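Local structure of terminal uridylyltransferase 1 (Trypanosoma brucei, 5HZD) at residues 139-150 against 285-293; 158-166 against 174-182. The protein adds uridines from UTP to the 3' ends of guide RNAs, ribosomal RNAs and some mRNAs during mitochondrial RNA editing and processing. One frame throughout, in Å; residues are numbered along the deposited sequence. Where two conformers were deposited one is given.

From the N terminus, the chain runs through W139 and P140 into helix 143-156, after which G158 ends the helix with a Schellman motif and leads into residues 158-166. A short excursion then brings it back as residues 174-182, and interaction 2 closes there as a beta hairpin. More than a hundred residues later the chain returns to the same sheet as strand 285-288, and F289 docks against the first two turns of the helix, closing interaction 1. The short loop thus lies wholly within the long one, without crossing it. Strand 174-177 joins the two: it pairs with strand 164-167 on one side and strand 285-288 on the other, while helix 143-156 packs over them in the palm of the nucleotidyltransferase.

Interaction 1: residues 139-150 against 285-293; sequences WPPLEKNAVRSI and FDLSFRAFG
F289 lays one ring face against the methyl of A146, whose CB stands 3.7 Å from the ring centroid and 19° off its normal, a CH-pi contact. This is helix-on-sheet packing in the palm of the nucleotidyltransferase fold, where helix 143-156 rests on strand 285-288 and what follows. Alanine suits this position because its single methyl lets the helix approach the ring. Branched side chains fill the edge: I150 CD1 lies 3.3 Å from F289 CE1, and V147 CG2 approaches CE2, on the other side of CZ. The other branch of I150, CG2, packs on L287 CD1, so one isoleucine spans two residues. With CG beside its backbone N (chi1 -61°), F289 turns its ring toward the helix, while P140, after a cis peptide bond, sets CB 3.9 Å from F289 CB. W139 NE1 bonds weakly to F289 O and V128 O. E143 and R290 form a salt bridge beside this apolar patch. The arginine, extended from CG to NE, arrives side-on, its two N-H groups matching the two carboxylate oxygens: R290 NE lies 2.8 Å from E143 OE2 and R290 NH2 3.0 Å from E143 OE1. Both oxygens use syn lone pairs, although the carboxylate and guanidinium planes are 35° apart. R171, inferred to bind RNA, lies near R290. One water donates to E143 OE2 and accepts from F289 N at 2.9 Å.

Interaction 2: residues 158-166 against 174-182; sequences GFSFVNLEP and IIKHHASSP
H177 takes the edge of the F159 ring on one imidazole face, F159 CE2 lying 3.6 Å from H177 NE2 in an offset edge-to-face pair with planes at 84°; L164 CD2 sits at the imidazole's own edge. F285 also stacks with H177, and Y281 with F159. E165 meets the edge of the H178 ring, whose NE2 gives a 2.8 Å hydrogen bond to E165 OE2 on the anti lone pair, the two planes nearly coplanar. The fully extended glutamate, chi1 178°, has the length to reach H178, just past the end of strand 174-177. N163 is suited to the hairpin's open end because its amide has two hydrogens to give: ND2 donates to H178 O at 2.7 Å and, also in the amide plane, to S180 OG, while a water donates to OD1. N163 O takes the H178 N-H almost straight, at 176°. E165 and K176 form an antiparallel hydrogen-bonded pair, E165 N to K176 O being 2.8 Å. K176 curls away to a salt bridge with D286, inferred to matter for catalysis. In this hairpin of the palm, strand 164-167 is an outermost strand of its sheet, strand 174-177 pairs onward with 285-288, and helix 143-156 packs on P166 and I175.

Interaction 1: residues 139-150 against 285-293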
# COMPACT_ATOMS: atom_id res chain seq x y z
N TRP A 139 6.75 -9.87 -19.95
CA TRP A 139 5.87 -8.87 -19.35
C TRP A 139 6.69 -8.09 -18.33
O TRP A 139 7.48 -8.68 -17.59
CB TRP A 139 4.65 -9.51 -18.65
CG TRP A 139 3.61 -8.47 -18.36
CD1 TRP A 139 3.46 -7.75 -17.20
CD2 TRP A 139 2.65 -7.94 -19.28
NE1 TRP A 139 2.44 -6.83 -17.34
CE2 TRP A 139 1.93 -6.93 -18.61
CE3 TRP A 139 2.31 -8.23 -20.62
CZ2 TRP A 139 0.90 -6.20 -19.21
CZ3 TRP A 139 1.31 -7.50 -21.22
CH2 TRP A 139 0.60 -6.50 -20.51
N PRO A 140 6.52 -6.76 -18.28
CA PRO A 140 5.63 -5.91 -19.06
C PRO A 140 6.19 -5.52 -20.42
O PRO A 140 7.41 -5.61 -20.67
CB PRO A 140 5.50 -4.66 -18.18
CG PRO A 140 6.83 -4.57 -17.50
CD PRO A 140 7.22 -6.01 -17.22
N PRO A 141 5.30 -5.07 -21.32
CA PRO A 141 5.78 -4.47 -22.56
C PRO A 141 6.36 -3.10 -22.22
O PRO A 141 6.31 -2.73 -21.05
CB PRO A 141 4.50 -4.31 -23.39
CG PRO A 141 3.41 -4.12 -22.37
CD PRO A 141 3.84 -4.90 -21.14
N LEU A 142 6.86 -2.36 -23.19
CA LEU A 142 7.54 -1.11 -22.84
C LEU A 142 6.59 -0.19 -22.09
O LEU A 142 5.52 0.19 -22.58
CB LEU A 142 8.10 -0.44 -24.09
CG LEU A 142 9.42 -1.11 -24.51
CD1 LEU A 142 9.93 -0.52 -25.76
CD2 LEU A 142 10.50 -0.96 -23.43
N GLU A 143 6.96 0.09 -20.85
CA GLU A 143 5.99 0.68 -19.94
C GLU A 143 5.65 2.13 -20.23
O GLU A 143 4.53 2.54 -19.93
CB GLU A 143 6.44 0.50 -18.48
CG GLU A 143 6.35 -0.93 -17.99
CD GLU A 143 7.24 -1.14 -16.78
OE1 GLU A 143 8.49 -1.14 -16.97
OE2 GLU A 143 6.70 -1.31 -15.68
N LYS A 144 6.59 2.90 -20.79
CA LYS A 144 6.25 4.27 -21.13
C LYS A 144 5.08 4.27 -22.14
O LYS A 144 4.18 5.13 -22.11
CB LYS A 144 7.48 4.98 -21.72
CG LYS A 144 7.17 6.31 -22.39
CD LYS A 144 8.42 6.94 -23.02
CE LYS A 144 8.03 8.07 -23.98
NZ LYS A 144 7.09 9.06 -23.37
N ASN A 145 5.10 3.29 -23.04
CA ASN A 145 4.06 3.28 -24.07
C ASN A 145 2.75 2.76 -23.51
O ASN A 145 1.67 3.24 -23.89
CB ASN A 145 4.51 2.46 -25.29
CG ASN A 145 5.72 3.05 -25.92
OD1 ASN A 145 5.81 4.26 -26.04
ND2 ASN A 145 6.65 2.20 -26.33
N ALA A 146 2.83 1.79 -22.60
CA ALA A 146 1.66 1.27 -21.92
C ALA A 146 0.96 2.40 -21.14
O ALA A 146 -0.26 2.55 -21.18
CB ALA A 146 2.07 0.13 -20.98
N VAL A 147 1.76 3.20 -20.44
CA VAL A 147 1.19 4.33 -19.70
C VAL A 147 0.45 5.28 -20.63
O VAL A 147 -0.69 5.69 -20.32
CB VAL A 147 2.29 5.12 -18.95
CG1 VAL A 147 1.81 6.55 -18.59
CG2 VAL A 147 2.75 4.36 -17.72
N ARG A 148 1.05 5.62 -21.78
CA ARG A 148 0.41 6.55 -22.72
C ARG A 148 -0.84 5.91 -23.33
O ARG A 148 -1.87 6.57 -23.45
CB ARG A 148 1.40 7.04 -23.79
CG ARG A 148 2.60 7.75 -23.13
CD ARG A 148 3.83 7.88 -24.00
NE ARG A 148 3.54 8.57 -25.24
CZ ARG A 148 3.73 8.02 -26.44
NH1 ARG A 148 4.21 6.78 -26.54
NH2 ARG A 148 3.44 8.72 -27.54
N SER A 149 -0.76 4.63 -23.68
CA SER A 149 -1.93 3.94 -24.29
C SER A 149 -3.12 3.91 -23.36
O SER A 149 -4.25 4.25 -23.77
CB SER A 149 -1.56 2.51 -24.68
OG SER A 149 -0.61 2.52 -25.73
N ILE A 150 -2.90 3.52 -22.11
CA ILE A 150 -4.03 3.41 -21.18
C ILE A 150 -4.55 4.79 -20.76
O ILE A 150 -5.76 4.97 -20.57
CB ILE A 150 -3.67 2.50 -20.02
CG1 ILE A 150 -3.49 1.07 -20.58
CG2 ILE A 150 -4.77 2.52 -18.97
CD1 ILE A 150 -2.84 0.16 -19.61
N PHE A 285 -6.07 6.10 -7.28
CA PHE A 285 -5.34 4.85 -7.59
C PHE A 285 -4.06 5.08 -8.33
O PHE A 285 -3.88 6.12 -8.99
CB PHE A 285 -6.25 3.82 -8.32
CG PHE A 285 -6.70 4.22 -9.72
CD1 PHE A 285 -5.84 4.06 -10.83
CD2 PHE A 285 -7.99 4.70 -9.95
CE1 PHE A 285 -6.25 4.40 -12.12
CE2 PHE A 285 -8.41 5.00 -11.24
CZ PHE A 285 -7.53 4.87 -12.32
N ASP A 286 -3.13 4.13 -8.17
CA ASP A 286 -1.92 4.08 -8.97
C ASP A 286 -2.02 2.81 -9.81
O ASP A 286 -2.25 1.72 -9.27
CB ASP A 286 -0.65 3.96 -8.13
CG ASP A 286 -0.34 5.22 -7.34
OD1 ASP A 286 -0.99 6.27 -7.54
OD2 ASP A 286 0.59 5.13 -6.50
N LEU A 287 -1.82 2.96 -11.12
CA LEU A 287 -1.86 1.83 -12.06
C LEU A 287 -0.45 1.53 -12.57
O LEU A 287 0.23 2.40 -13.10
CB LEU A 287 -2.83 2.21 -13.20
CG LEU A 287 -3.15 1.17 -14.28
CD1 LEU A 287 -4.33 1.64 -15.08
CD2 LEU A 287 -1.96 0.92 -15.20
N SER A 288 0.00 0.30 -12.37
CA SER A 288 1.32 -0.14 -12.78
C SER A 288 1.22 -1.45 -13.52
O SER A 288 0.13 -2.03 -13.63
CB SER A 288 2.22 -0.31 -11.54
OG SER A 288 1.62 -1.21 -10.61
N PHE A 289 2.37 -1.92 -14.03
CA PHE A 289 2.36 -3.05 -14.95
C PHE A 289 3.21 -4.22 -14.49
O PHE A 289 3.46 -5.17 -15.25
CB PHE A 289 2.83 -2.57 -16.34
CG PHE A 289 1.94 -1.52 -16.93
CD1 PHE A 289 0.79 -1.88 -17.62
CD2 PHE A 289 2.22 -0.16 -16.74
CE1 PHE A 289 -0.06 -0.93 -18.16
CE2 PHE A 289 1.37 0.79 -17.26
CZ PHE A 289 0.23 0.42 -17.97
N ARG A 290 3.67 -4.14 -13.24
CA ARG A 290 4.53 -5.18 -12.70
C ARG A 290 3.86 -6.00 -11.61
O ARG A 290 2.90 -5.56 -10.98
CB ARG A 290 5.80 -4.54 -12.13
CG ARG A 290 6.52 -3.69 -13.18
CD ARG A 290 7.85 -3.16 -12.67
NE ARG A 290 8.42 -2.23 -13.65
CZ ARG A 290 9.60 -1.65 -13.50
NH1 ARG A 290 10.33 -1.89 -12.42
NH2 ARG A 290 10.06 -0.82 -14.43
N ALA A 291 4.37 -7.20 -11.37
CA ALA A 291 3.73 -8.12 -10.43
C ALA A 291 4.31 -8.09 -9.03
O ALA A 291 3.71 -8.64 -8.10
CB ALA A 291 3.78 -9.54 -10.97
N PHE A 292 5.47 -7.45 -8.82
CA PHE A 292 6.15 -7.59 -7.54
C PHE A 292 5.32 -7.16 -6.33
O PHE A 292 5.39 -7.79 -5.28
CB PHE A 292 7.53 -6.90 -7.55
CG PHE A 292 7.48 -5.40 -7.40
CD1 PHE A 292 7.59 -4.81 -6.16
CD2 PHE A 292 7.37 -4.58 -8.52
CE1 PHE A 292 7.55 -3.44 -6.01
CE2 PHE A 292 7.34 -3.20 -8.39
CZ PHE A 292 7.43 -2.63 -7.13
N GLY A 293 4.53 -6.10 -6.47
CA GLY A 293 3.76 -5.61 -5.35
C GLY A 293 2.68 -6.58 -4.91
O GLY A 293 2.29 -6.61 -3.73
O HOH W 1 4.68 -0.24 -14.13

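Interaction 2: residues 158-166 against 174-182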
# COMPACT_ATOMS: atom_id res chain seq x y z
N GLY A 158 -14.07 9.07 -20.45
CA GLY A 158 -14.54 10.19 -19.65
C GLY A 158 -13.65 10.72 -18.54
O GLY A 158 -14.03 11.64 -17.81
N PHE A 159 -12.45 10.16 -18.37
CA PHE A 159 -11.54 10.71 -17.37
C PHE A 159 -10.95 12.03 -17.87
O PHE A 159 -10.55 12.12 -19.02
CB PHE A 159 -10.43 9.72 -17.01
CG PHE A 159 -10.92 8.57 -16.15
CD1 PHE A 159 -11.62 7.51 -16.72
CD2 PHE A 159 -10.71 8.57 -14.77
CE1 PHE A 159 -12.08 6.45 -15.93
CE2 PHE A 159 -11.18 7.53 -13.97
CZ PHE A 159 -11.87 6.46 -14.55
N SER A 160 -10.93 13.04 -17.00
CA SER A 160 -10.35 14.34 -17.34
C SER A 160 -8.84 14.44 -17.13
O SER A 160 -8.29 13.82 -16.21
CB SER A 160 -11.04 15.40 -16.50
OG SER A 160 -10.43 16.64 -16.73
N PHE A 161 -8.16 15.28 -17.91
CA PHE A 161 -6.75 15.55 -17.64
C PHE A 161 -6.51 16.15 -16.25
O PHE A 161 -5.42 16.06 -15.72
CB PHE A 161 -6.14 16.46 -18.73
CG PHE A 161 -6.48 17.91 -18.55
CD1 PHE A 161 -7.76 18.37 -18.80
CD2 PHE A 161 -5.53 18.81 -18.11
CE1 PHE A 161 -8.09 19.70 -18.63
CE2 PHE A 161 -5.85 20.14 -17.94
CZ PHE A 161 -7.13 20.59 -18.20
N VAL A 162 -7.53 16.79 -15.67
CA VAL A 162 -7.45 17.31 -14.30
C VAL A 162 -7.15 16.17 -13.31
O VAL A 162 -6.44 16.35 -12.31
CB VAL A 162 -8.80 18.00 -13.94
CG1 VAL A 162 -8.95 18.28 -12.46
CG2 VAL A 162 -8.97 19.30 -14.76
N ASN A 163 -7.67 14.99 -13.59
CA ASN A 163 -7.61 13.90 -12.64
C ASN A 163 -6.53 12.87 -12.96
O ASN A 163 -6.09 12.10 -12.08
CB ASN A 163 -8.97 13.18 -12.57
CG ASN A 163 -10.06 14.09 -12.10
OD1 ASN A 163 -10.83 14.65 -12.90
ND2 ASN A 163 -10.16 14.26 -10.78
N LEU A 164 -6.12 12.80 -14.22
CA LEU A 164 -5.15 11.79 -14.64
C LEU A 164 -3.74 12.31 -14.71
O LEU A 164 -3.48 13.32 -15.38
CB LEU A 164 -5.50 11.25 -16.03
CG LEU A 164 -6.64 10.27 -16.15
CD1 LEU A 164 -6.81 9.88 -17.63
CD2 LEU A 164 -6.38 9.05 -15.32
N GLU A 165 -2.82 11.62 -14.06
CA GLU A 165 -1.41 11.99 -14.15
C GLU A 165 -0.61 10.81 -14.71
O GLU A 165 -0.24 9.92 -13.96
CB GLU A 165 -0.85 12.39 -12.77
CG GLU A 165 0.65 12.75 -12.78
CD GLU A 165 1.26 13.05 -11.40
OE1 GLU A 165 2.51 13.28 -11.36
OE2 GLU A 165 0.52 13.06 -10.39
N PRO A 166 -0.34 10.81 -16.02
CA PRO A 166 0.56 9.80 -16.59
C PRO A 166 1.98 10.09 -16.13
O PRO A 166 2.43 11.23 -16.25
CB PRO A 166 0.45 10.03 -18.10
CG PRO A 166 -0.02 11.49 -18.23
CD PRO A 166 -0.89 11.73 -17.03
N ILE A 174 3.98 4.69 -14.24
CA ILE A 174 2.65 4.40 -13.71
C ILE A 174 1.68 5.47 -14.20
O ILE A 174 2.09 6.48 -14.78
CB ILE A 174 2.62 4.37 -12.17
CG1 ILE A 174 3.09 5.71 -11.60
CG2 ILE A 174 3.49 3.25 -11.62
CD1 ILE A 174 2.77 5.85 -10.09
N ILE A 175 0.39 5.20 -13.98
CA ILE A 175 -0.64 6.22 -14.12
C ILE A 175 -1.20 6.48 -12.74
O ILE A 175 -1.60 5.56 -12.05
CB ILE A 175 -1.81 5.73 -15.03
CG1 ILE A 175 -1.31 5.49 -16.46
CG2 ILE A 175 -2.93 6.80 -15.04
CD1 ILE A 175 -2.35 4.79 -17.35
N LYS A 176 -1.22 7.74 -12.33
CA LYS A 176 -1.86 8.09 -11.06
C LYS A 176 -3.18 8.74 -11.35
O LYS A 176 -3.27 9.65 -12.19
CB LYS A 176 -0.99 9.09 -10.28
CG LYS A 176 0.23 8.42 -9.59
CD LYS A 176 0.99 9.44 -8.73
CE LYS A 176 0.25 9.71 -7.44
NZ LYS A 176 0.48 8.54 -6.51
N HIS A 177 -4.23 8.30 -10.67
CA HIS A 177 -5.51 8.98 -10.78
C HIS A 177 -5.84 9.67 -9.47
O HIS A 177 -5.82 9.06 -8.39
CB HIS A 177 -6.62 7.97 -11.14
CG HIS A 177 -7.98 8.58 -11.13
ND1 HIS A 177 -8.88 8.39 -10.10
CD2 HIS A 177 -8.57 9.47 -11.98
CE1 HIS A 177 -9.98 9.08 -10.35
NE2 HIS A 177 -9.81 9.75 -11.47
N HIS A 178 -6.10 10.97 -9.56
CA HIS A 178 -6.42 11.79 -8.39
C HIS A 178 -7.90 12.13 -8.43
O HIS A 178 -8.34 12.93 -9.25
CB HIS A 178 -5.62 13.10 -8.43
CG HIS A 178 -4.15 12.94 -8.59
ND1 HIS A 178 -3.30 12.79 -7.52
CD2 HIS A 178 -3.37 12.93 -9.71
CE1 HIS A 178 -2.05 12.68 -7.96
NE2 HIS A 178 -2.07 12.78 -9.28
N ALA A 179 -8.69 11.55 -7.52
CA ALA A 179 -10.13 11.79 -7.53
C ALA A 179 -10.49 13.16 -7.02
O ALA A 179 -9.94 13.62 -6.02
CB ALA A 179 -10.85 10.75 -6.69
N SER A 180 -11.43 13.80 -7.70
CA SER A 180 -12.00 15.05 -7.22
C SER A 180 -12.89 14.78 -6.01
O SER A 180 -13.41 13.67 -5.84
CB SER A 180 -12.81 15.72 -8.32
OG SER A 180 -11.98 16.03 -9.43
N SER A 181 -13.08 15.78 -5.17
CA SER A 181 -14.02 15.61 -4.06
C SER A 181 -15.25 16.42 -4.39
O SER A 181 -15.14 17.55 -4.85
CB SER A 181 -13.40 16.04 -2.72
OG SER A 181 -12.93 17.37 -2.78
N PRO A 182 -16.44 15.84 -4.19
CA PRO A 182 -17.69 16.48 -4.59
C PRO A 182 -18.02 17.70 -3.73
O PRO A 182 -18.17 18.80 -4.28
CB PRO A 182 -18.74 15.38 -4.36
CG PRO A 182 -17.95 14.10 -4.20
CD PRO A 182 -16.66 14.52 -3.57
O HOH W 2 -12.41 16.78 -12.53